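Local atomic coordinates of eEF1A lysine and N-terminal methyltransferase (Homo sapiens, PDB entry 5WCJ), a protein that methylates elongation factor 1-alpha at its N-terminal glycine and at a lysine, the N-terminal reaction belonging to the C-terminal part present here. Residues 61-75 with 91-104. Numbering follows the deposited sequence. Where two conformers were deposited one is given.
With SAH (S-adenosyl-L-homocysteine), chain F.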
loop_
_atom_site.group_PDB
_atom_site.type_symbol
_atom_site.label_atom_id
_atom_site.label_comp_id
_atom_site.label_asym_id
_atom_site.label_seq_id
_atom_site.Cartn_x
_atom_site.Cartn_y
_atom_site.Cartn_z
ATOM N N HIS A 61 0.559 11.052 0.565
ATOM C CA HIS A 61 -0.310 12.221 0.769
ATOM C C HIS A 61 0.369 13.481 0.268
ATOM O O HIS A 61 -0.234 14.263 -0.447
ATOM C CB HIS A 61 -0.637 12.377 2.248
ATOM C CG HIS A 61 -1.390 13.624 2.578
ATOM N ND1 HIS A 61 -2.759 13.720 2.452
ATOM C CD2 HIS A 61 -0.966 14.822 3.050
ATOM C CE1 HIS A 61 -3.149 14.927 2.831
ATOM N NE2 HIS A 61 -2.080 15.617 3.195
ATOM N N ASP A 62 1.628 13.657 0.634
ATOM C CA ASP A 62 2.401 14.881 0.291
ATOM C C ASP A 62 2.818 14.970 -1.170
ATOM O O ASP A 62 2.914 16.076 -1.715
ATOM C CB ASP A 62 3.663 14.991 1.163
ATOM C CG ASP A 62 3.362 15.376 2.618
ATOM O OD1 ASP A 62 2.231 15.801 2.938
ATOM O OD2 ASP A 62 4.288 15.268 3.441
ATOM N N HIS A 63 3.100 13.835 -1.811
ATOM C CA HIS A 63 3.590 13.841 -3.191
ATOM C C HIS A 63 2.498 13.621 -4.242
ATOM O O HIS A 63 2.702 13.951 -5.411
ATOM C CB HIS A 63 4.719 12.822 -3.363
ATOM C CG HIS A 63 6.012 13.283 -2.785
ATOM N ND1 HIS A 63 6.297 13.204 -1.435
ATOM C CD2 HIS A 63 7.073 13.898 -3.362
ATOM C CE1 HIS A 63 7.493 13.719 -1.213
ATOM N NE2 HIS A 63 7.986 14.141 -2.366
ATOM N N PHE A 64 1.370 13.044 -3.835
ATOM C CA PHE A 64 0.249 12.814 -4.728
ATOM C C PHE A 64 -0.949 13.630 -4.223
ATOM O O PHE A 64 -1.786 13.127 -3.463
ATOM C CB PHE A 64 -0.078 11.308 -4.803
ATOM C CG PHE A 64 1.030 10.467 -5.388
ATOM C CD1 PHE A 64 2.142 10.128 -4.630
ATOM C CD2 PHE A 64 0.952 9.990 -6.690
ATOM C CE1 PHE A 64 3.158 9.353 -5.155
ATOM C CE2 PHE A 64 1.963 9.199 -7.222
ATOM C CZ PHE A 64 3.080 8.896 -6.461
ATOM N N PRO A 65 -1.068 14.898 -4.662
ATOM C CA PRO A 65 -2.112 15.773 -4.099
ATOM C C PRO A 65 -3.575 15.328 -4.313
ATOM O O PRO A 65 -4.462 15.772 -3.589
ATOM C CB PRO A 65 -1.825 17.142 -4.763
ATOM C CG PRO A 65 -1.053 16.821 -5.984
ATOM C CD PRO A 65 -0.227 15.611 -5.655
ATOM N N LYS A 66 -3.824 14.426 -5.250
ATOM C CA LYS A 66 -5.157 13.864 -5.433
ATOM C C LYS A 66 -5.324 12.443 -4.858
ATOM O O LYS A 66 -6.323 11.798 -5.133
ATOM C CB LYS A 66 -5.514 13.854 -6.918
ATOM C CG LYS A 66 -5.580 15.256 -7.500
ATOM C CD LYS A 66 -5.983 15.169 -8.966
ATOM C CE LYS A 66 -5.963 16.529 -9.632
ATOM N NZ LYS A 66 -6.671 16.469 -10.925
ATOM N N SER A 67 -4.367 11.969 -4.064
ATOM C CA SER A 67 -4.533 10.674 -3.393
ATOM C C SER A 67 -5.526 10.803 -2.239
ATOM O O SER A 67 -5.612 11.846 -1.577
ATOM C CB SER A 67 -3.186 10.126 -2.897
ATOM O OG SER A 67 -2.601 10.973 -1.920
ATOM N N CYS A 68 -6.260 9.723 -2.016
ATOM C CA CYS A 68 -7.189 9.593 -0.907
ATOM C C CYS A 68 -6.809 8.307 -0.198
ATOM O O CYS A 68 -6.905 7.262 -0.781
ATOM C CB CYS A 68 -8.624 9.483 -1.403
ATOM S SG CYS A 68 -9.802 9.509 -0.034
ATOM N N ILE A 69 -6.331 8.430 1.024
ATOM C CA ILE A 69 -5.756 7.297 1.756
ATOM C C ILE A 69 -6.625 6.929 2.944
ATOM O O ILE A 69 -6.967 7.782 3.758
ATOM C CB ILE A 69 -4.356 7.654 2.241
ATOM C CG1 ILE A 69 -3.443 7.957 1.034
ATOM C CG2 ILE A 69 -3.794 6.561 3.150
ATOM C CD1 ILE A 69 -2.097 8.563 1.404
ATOM N N ASP A 70 -6.917 5.635 3.071
ATOM C CA ASP A 70 -7.432 5.038 4.302
ATOM C C ASP A 70 -6.292 4.202 4.896
ATOM O O ASP A 70 -5.765 3.326 4.220
ATOM C CB ASP A 70 -8.616 4.150 3.987
ATOM C CG ASP A 70 -9.883 4.943 3.673
ATOM O OD1 ASP A 70 -10.298 5.747 4.531
ATOM O OD2 ASP A 70 -10.497 4.718 2.607
ATOM N N ALA A 71 -5.883 4.534 6.107
ATOM C CA ALA A 71 -4.819 3.830 6.809
ATOM C C ALA A 71 -5.444 3.076 7.976
ATOM O O ALA A 71 -6.260 3.634 8.713
ATOM C CB ALA A 71 -3.769 4.798 7.298
ATOM N N VAL A 72 -5.099 1.805 8.115
ATOM C CA VAL A 72 -5.620 0.986 9.204
ATOM C C VAL A 72 -4.468 0.585 10.120
ATOM O O VAL A 72 -3.452 0.104 9.663
ATOM C CB VAL A 72 -6.352 -0.244 8.650
ATOM C CG1 VAL A 72 -6.949 -1.061 9.784
ATOM C CG2 VAL A 72 -7.407 0.196 7.658
ATOM N N GLU A 73 -4.605 0.833 11.415
ATOM C CA GLU A 73 -3.538 0.621 12.364
ATOM C C GLU A 73 -4.134 -0.010 13.627
ATOM O O GLU A 73 -5.107 0.505 14.162
ATOM C CB GLU A 73 -2.865 1.966 12.707
ATOM C CG GLU A 73 -1.898 1.953 13.880
ATOM C CD GLU A 73 -0.833 0.882 13.771
ATOM O OE1 GLU A 73 -0.205 0.750 12.677
ATOM O OE2 GLU A 73 -0.581 0.167 14.782
ATOM N N ILE A 74 -3.536 -1.094 14.091
ATOM C CA ILE A 74 -4.117 -1.849 15.238
ATOM C C ILE A 74 -3.860 -1.177 16.597
ATOM O O ILE A 74 -4.680 -1.315 17.504
ATOM C CB ILE A 74 -3.615 -3.303 15.258
ATOM C CG1 ILE A 74 -4.542 -4.192 16.091
ATOM C CG2 ILE A 74 -2.184 -3.425 15.719
ATOM C CD1 ILE A 74 -4.145 -5.661 15.980
ATOM N N ASP A 75 -2.758 -0.425 16.709
ATOM C CA ASP A 75 -2.237 0.086 17.987
ATOM C C ASP A 75 -2.450 1.598 18.053
ATOM O O ASP A 75 -1.761 2.343 17.330
ATOM C CB ASP A 75 -0.760 -0.268 18.099
ATOM C CG ASP A 75 -0.120 0.146 19.436
ATOM O OD1 ASP A 75 -0.775 0.787 20.285
ATOM O OD2 ASP A 75 1.083 -0.158 19.608
ATOM N N SER A 91 -6.803 14.265 7.553
ATOM C CA SER A 91 -7.480 15.303 6.761
ATOM C C SER A 91 -8.583 14.660 5.955
ATOM O O SER A 91 -8.789 13.444 6.052
ATOM C CB SER A 91 -6.474 15.985 5.814
ATOM O OG SER A 91 -6.027 15.090 4.799
ATOM N N ASP A 92 -9.270 15.456 5.138
ATOM C CA ASP A 92 -10.276 14.930 4.201
ATOM C C ASP A 92 -9.751 13.825 3.263
ATOM O O ASP A 92 -10.482 12.910 2.924
ATOM C CB ASP A 92 -10.856 16.071 3.350
ATOM N N ARG A 93 -8.478 13.913 2.892
ATOM C CA ARG A 93 -7.802 12.925 2.040
ATOM C C ARG A 93 -6.989 11.844 2.774
ATOM O O ARG A 93 -6.378 11.022 2.108
ATOM C CB ARG A 93 -6.783 13.639 1.138
ATOM C CG ARG A 93 -7.349 14.675 0.200
ATOM C CD ARG A 93 -6.333 15.052 -0.871
ATOM N NE ARG A 93 -5.095 15.681 -0.373
ATOM C CZ ARG A 93 -3.849 15.199 -0.487
ATOM N NH1 ARG A 93 -3.574 14.011 -1.050
ATOM N NH2 ARG A 93 -2.837 15.925 -0.029
ATOM N N MET A 94 -6.861 11.914 4.088
ATOM C CA MET A 94 -6.152 10.850 4.828
ATOM C C MET A 94 -6.817 10.584 6.147
ATOM O O MET A 94 -6.826 11.452 7.041
ATOM C CB MET A 94 -4.683 11.171 5.054
ATOM C CG MET A 94 -3.924 9.976 5.679
ATOM S SD MET A 94 -2.252 9.923 5.077
ATOM C CE MET A 94 -1.629 11.542 5.495
ATOM N N LYS A 95 -7.396 9.391 6.263
ATOM C CA LYS A 95 -8.116 8.974 7.453
ATOM C C LYS A 95 -7.431 7.742 8.033
ATOM O O LYS A 95 -7.056 6.839 7.282
ATOM C CB LYS A 95 -9.549 8.579 7.100
ATOM C CG LYS A 95 -10.420 9.679 6.512
ATOM C CD LYS A 95 -10.756 10.744 7.541
ATOM C CE LYS A 95 -11.578 11.866 6.921
ATOM N NZ LYS A 95 -11.492 13.072 7.776
ATOM N N VAL A 96 -7.321 7.694 9.352
ATOM C CA VAL A 96 -6.757 6.549 10.050
ATOM C C VAL A 96 -7.867 5.881 10.849
ATOM O O VAL A 96 -8.638 6.544 11.539
ATOM C CB VAL A 96 -5.568 6.919 10.939
ATOM C CG1 VAL A 96 -5.026 5.689 11.679
ATOM C CG2 VAL A 96 -4.451 7.508 10.091
ATOM N N HIS A 97 -7.963 4.571 10.699
ATOM C CA HIS A 97 -8.916 3.759 11.449
ATOM C C HIS A 97 -8.127 2.857 12.393
ATOM O O HIS A 97 -7.186 2.175 11.967
ATOM C CB HIS A 97 -9.735 2.945 10.481
ATOM C CG HIS A 97 -10.470 3.769 9.471
ATOM N ND1 HIS A 97 -9.896 4.179 8.281
ATOM C CD2 HIS A 97 -11.727 4.272 9.475
ATOM C CE1 HIS A 97 -10.775 4.897 7.599
ATOM N NE2 HIS A 97 -11.890 4.974 8.305
ATOM N N ILE A 98 -8.494 2.850 13.673
ATOM C CA ILE A 98 -7.845 2.005 14.658
ATOM C C ILE A 98 -8.608 0.688 14.678
ATOM O O ILE A 98 -9.736 0.644 15.134
ATOM C CB ILE A 98 -7.769 2.653 16.056
ATOM C CG1 ILE A 98 -6.983 3.974 15.989
ATOM C CG2 ILE A 98 -7.083 1.714 17.046
ATOM C CD1 ILE A 98 -5.553 3.838 15.452
ATOM N N ALA A 99 -7.969 -0.350 14.143
ATOM C CA ALA A 99 -8.582 -1.658 13.928
ATOM C C ALA A 99 -7.514 -2.653 13.506
ATOM O O ALA A 99 -6.427 -2.279 13.000
ATOM C CB ALA A 99 -9.672 -1.570 12.866
ATOM N N ASP A 100 -7.806 -3.930 13.727
ATOM C CA ASP A 100 -7.037 -5.007 13.120
ATOM C C ASP A 100 -7.363 -4.943 11.636
ATOM O O ASP A 100 -8.529 -4.926 11.266
ATOM C CB ASP A 100 -7.511 -6.339 13.723
ATOM C CG ASP A 100 -6.698 -7.537 13.281
ATOM O OD1 ASP A 100 -6.030 -7.551 12.196
ATOM O OD2 ASP A 100 -6.764 -8.532 14.045
ATOM N N GLY A 101 -6.352 -4.881 10.771
ATOM C CA GLY A 101 -6.601 -4.870 9.312
ATOM C C GLY A 101 -7.443 -6.063 8.803
ATOM O O GLY A 101 -8.167 -5.932 7.837
ATOM N N LEU A 102 -7.313 -7.216 9.443
ATOM C CA LEU A 102 -8.113 -8.407 9.076
ATOM C C LEU A 102 -9.609 -8.148 9.249
ATOM O O LEU A 102 -10.395 -8.298 8.292
ATOM C CB LEU A 102 -7.669 -9.607 9.880
ATOM C CG LEU A 102 -6.268 -10.110 9.602
ATOM C CD1 LEU A 102 -5.827 -10.947 10.761
ATOM C CD2 LEU A 102 -6.136 -10.824 8.259
ATOM N N ASP A 103 -9.961 -7.614 10.419
ATOM C CA ASP A 103 -11.353 -7.246 10.725
ATOM C C ASP A 103 -11.842 -6.148 9.809
ATOM O O ASP A 103 -12.935 -6.225 9.267
ATOM C CB ASP A 103 -11.495 -6.773 12.182
ATOM C CG ASP A 103 -11.131 -7.834 13.199
ATOM O OD1 ASP A 103 -11.374 -9.038 12.946
ATOM O OD2 ASP A 103 -10.604 -7.461 14.288
ATOM N N TYR A 104 -10.995 -5.130 9.580
ATOM C CA TYR A 104 -11.380 -4.004 8.771
ATOM C C TYR A 104 -11.642 -4.388 7.326
ATOM O O TYR A 104 -12.657 -3.989 6.742
ATOM C CB TYR A 104 -10.271 -2.923 8.821
ATOM C CG TYR A 104 -10.718 -1.615 8.248
ATOM C CD1 TYR A 104 -11.454 -0.725 9.034
ATOM C CD2 TYR A 104 -10.426 -1.259 6.942
ATOM C CE1 TYR A 104 -11.890 0.473 8.527
ATOM C CE2 TYR A 104 -10.864 -0.038 6.420
ATOM C CZ TYR A 104 -11.587 0.811 7.237
ATOM O OH TYR A 104 -12.030 2.014 6.793
HETATM C CG SAH F . 5.661 -0.633 9.661
HETATM S SD SAH F . 5.451 -1.019 11.422
HETATM C "C5'" SAH F . 4.168 -2.298 11.424
HETATM C "C4'" SAH F . 2.844 -1.651 11.782
HETATM O "O4'" SAH F . 1.798 -2.645 11.654
HETATM C "C3'" SAH F . 2.786 -1.142 13.235
HETATM O "O3'" SAH F . 2.249 0.176 13.264
HETATM C "C2'" SAH F . 1.840 -2.142 13.910
HETATM O "O2'" SAH F . 1.065 -1.640 14.993
HETATM C "C1'" SAH F . 0.918 -2.448 12.738
HETATM N N9 SAH F . 0.113 -3.659 12.876
HETATM C C8 SAH F . 0.501 -4.859 13.416
HETATM N N7 SAH F . -0.409 -5.799 13.336
HETATM C C5 SAH F . -1.469 -5.176 12.700
HETATM C C6 SAH F . -2.735 -5.632 12.298
HETATM N N6 SAH F . -3.167 -6.907 12.482
HETATM N N1 SAH F . -3.559 -4.749 11.700
HETATM C C2 SAH F . -3.142 -3.484 11.521
HETATM N N3 SAH F . -1.961 -2.943 11.840
HETATM C C4 SAH F . -1.163 -3.849 12.424
HETATM O O HOH W 1 -3.913 11.466 0.936
#
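The side chain of His61 extends away from its own amide nitrogen (chi1 173°), and a bend at chi3 (-63°) turns the Arg93 guanidinium to meet it. Imidazole and guanidinium stack face on with planes 7° apart. Their centres are separated by 3.8 Å. Pro65 O lies over the opposite face of the guanidinium. Within that plane Arg93 NH2 donates to His61 O at 3.1 Å, and NH1 reaches Ser67 O at 3.0 Å, so the last helical turn and the start of strand 67-73 are gripped together. A lysine in place of Arg93 would probably lose the flat stack on His61 and leave at least one of these two carbonyls without its donor. Met94 CE packs on His61 CB at 3.5 Å, while a water joins His61 ND1, Ser67 O and Arg93 O.

From there the strands run parallel, bonded from Ile69 N to Arg93 O through to Ala99 N to Glu73 O. Val72 CG2 sits over the face of the Tyr104 ring, 3.8 Å from its centroid, and CG1 rests against Ala99 and Gly101. At the C-terminal strand ends S-adenosyl-L-homocysteine is held from both segments: the Glu73 carboxylate takes both ribose hydroxyls, as is characteristic of Rossmann-fold methyltransferases, while Gly101 N donates to adenine N1 (2.9 Å) and Asp100 OD1 accepts from N6.

Helix 76-85 makes the beta-alpha-beta crossover between the strands, its Leu79 touching Val96 and Ile98; strand 67-73 pairs on its other edge with strand 44-49, leaving 94-98 outermost in the sheet.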